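Local structure of prolyl 4-hydroxylase alpha subunit Fe(2+) 2OG dioxygenase domain-containing protein (3W21) at the interface of chains A and B. The protein is a 2-oxoglutarate-dependent, metal-binding dioxygenase that acts on N-substituted L-amino acids. Residues are numbered along the deposited sequence; one frame, centred on the assembly and turned at random. Chains: chain A/B, Putative uncharacterized protein.

The interface of chains A and B. Residues chain A 87, 90-91, 94-95; chain B 127-128, 169.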
ATOM      1  N   ASP A  87      -0.940   1.404  14.594  1.00 39.62           N
ATOM      2  CA  ASP A  87      -1.754   0.590  13.684  1.00 38.75           C
ATOM      3  C   ASP A  87      -2.490   1.445  12.706  1.00 34.18           C
ATOM      4  O   ASP A  87      -2.813   0.999  11.571  1.00 36.29           O
ATOM      5  CB  ASP A  87      -2.715  -0.402  14.390  1.00 38.22           C
ATOM      6  CG  ASP A  87      -3.849   0.294  15.150  1.00 50.82           C
ATOM      7  OD1 ASP A  87      -3.614   1.295  15.867  1.00 48.34           O
ATOM      8  OD2 ASP A  87      -4.992  -0.171  15.031  1.00 53.41           O
ATOM      9  N   VAL A  90      -0.044   1.732   9.707  1.00 25.18           N
ATOM     10  CA  VAL A  90      -0.078   0.569   8.795  1.00 27.77           C
ATOM     11  C   VAL A  90      -1.313   0.604   7.891  1.00 31.51           C
ATOM     12  O   VAL A  90      -1.226   0.505   6.661  1.00 27.07           O
ATOM     13  CB  VAL A  90      -0.054  -0.711   9.552  1.00 31.09           C
ATOM     14  CG1 VAL A  90       0.013  -1.876   8.568  1.00 29.76           C
ATOM     15  CG2 VAL A  90       1.151  -0.656  10.528  1.00 32.21           C
ATOM     16  N   SER A  91      -2.455   0.867   8.510  1.00 29.77           N
ATOM     17  CA  SER A  91      -3.718   1.028   7.798  1.00 29.47           C
ATOM     18  C   SER A  91      -3.700   2.156   6.747  1.00 27.47           C
ATOM     19  O   SER A  91      -4.078   1.931   5.607  1.00 32.08           O
ATOM     20  CB  SER A  91      -4.812   1.317   8.846  1.00 29.37           C
ATOM     21  OG  SER A  91      -6.055   1.010   8.272  1.00 42.03           O
ATOM     22  N   ALA A  94      -1.662   1.396   3.754  1.00 31.36           N
ATOM     23  CA  ALA A  94      -2.310   0.454   2.797  1.00 28.75           C
ATOM     24  C   ALA A  94      -3.156   1.302   1.853  1.00 32.26           C
ATOM     25  O   ALA A  94      -3.122   1.181   0.637  1.00 32.75           O
ATOM     26  CB  ALA A  94      -3.221  -0.550   3.528  1.00 29.36           C
ATOM     27  N   GLU A  95      -3.908   2.213   2.421  1.00 29.77           N
ATOM     28  CA  GLU A  95      -4.721   3.074   1.627  1.00 31.54           C
ATOM     29  C   GLU A  95      -3.929   3.910   0.666  1.00 30.91           C
ATOM     30  O   GLU A  95      -4.264   3.968  -0.541  1.00 31.51           O
ATOM     31  CB  GLU A  95      -5.464   4.020   2.522  1.00 33.06           C
ATOM     32  CG  GLU A  95      -6.870   3.619   2.730  1.00 42.77           C
ATOM     33  CD  GLU A  95      -7.512   4.580   3.679  1.00 51.86           C
ATOM     34  OE1 GLU A  95      -7.376   4.286   4.860  1.00 52.04           O
ATOM     35  OE2 GLU A  95      -8.039   5.648   3.242  1.00 58.22           O
TER
ATOM     36  N   ILE B 127      -9.347  -3.072   3.037  1.00 33.92           N
ATOM     37  CA  ILE B 127      -8.990  -2.345   4.263  1.00 40.43           C
ATOM     38  C   ILE B 127      -9.197  -0.867   3.981  1.00 42.97           C
ATOM     39  O   ILE B 127      -9.128  -0.445   2.814  1.00 46.58           O
ATOM     40  CB  ILE B 127      -7.553  -2.669   4.777  1.00 36.78           C
ATOM     41  CG1 ILE B 127      -7.423  -2.182   6.231  1.00 40.09           C
ATOM     42  CG2 ILE B 127      -6.463  -2.135   3.825  1.00 28.25           C
ATOM     43  CD1 ILE B 127      -6.088  -2.378   6.895  1.00 40.65           C
ATOM     44  N   GLY B 128      -9.489  -0.102   5.029  1.00 45.38           N
ATOM     45  CA  GLY B 128      -9.789   1.334   4.906  1.00 55.46           C
ATOM     46  C   GLY B 128     -11.283   1.691   4.959  1.00 68.10           C
ATOM     47  O   GLY B 128     -12.095   1.171   4.165  1.00 69.09           O
ATOM     48  N   PRO B 169      -3.059  -3.936  12.136  1.00 33.88           N
ATOM     49  CA  PRO B 169      -4.412  -3.344  12.154  1.00 34.77           C
ATOM     50  C   PRO B 169      -5.631  -4.272  12.095  1.00 35.99           C
ATOM     51  O   PRO B 169      -6.734  -3.763  12.198  1.00 35.08           O
ATOM     52  CB  PRO B 169      -4.428  -2.471  10.897  1.00 36.46           C
ATOM     53  CG  PRO B 169      -3.464  -3.173   9.967  1.00 33.17           C
ATOM     54  CD  PRO B 169      -2.404  -3.813  10.816  1.00 34.00           C
TER
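Helix 86-107 of chain A turns A:Asp87, A:Val90, A:Ser91, A:Ala94 and A:Glu95 toward chain B, where the end of strand 126-127, the following B:Gly128 and the loop residue B:Pro169 lie against it. The B:Pro169 ring packs on the first turn of the helix, against A:Asp87 and A:Val90. Its CD meets A:Val90 CG1 at 3.8 Å, the two side chains crossing at about a right angle, and its CB faces the backbone oxygen A:Asp87 O at 3.9 Å. The A:Asp87 methylene also touches the proline, CB to B:Pro169 CA at 4.1 Å, while the carboxylate bends away from the ring. Farther along the helix, B:Ile127 reaches in with both branches. Its fully extended CG1 arm (chi1 -164°, chi2 -179°) carries CD1 toward A:Ser91, whose OG is 3.7 Å away; the other branch, CG2, packs methyl to methyl on A:Ala94 CB at 3.6 Å, with B:Ile127 lying close against the helix face. Beyond it, A:Glu95 points its extended chain toward the loop, bringing one carboxylate oxygen, OE1, to 3.8 Å from B:Gly128 CA, a van der Waals approach. Among the residues described, the contact is mainly van der Waals packing. The same helix carries Cys101, which takes part in an interchain disulfide. Repeated by the two-fold with the chains exchanged, this patch probably helps hold the two subunits of the dimer together.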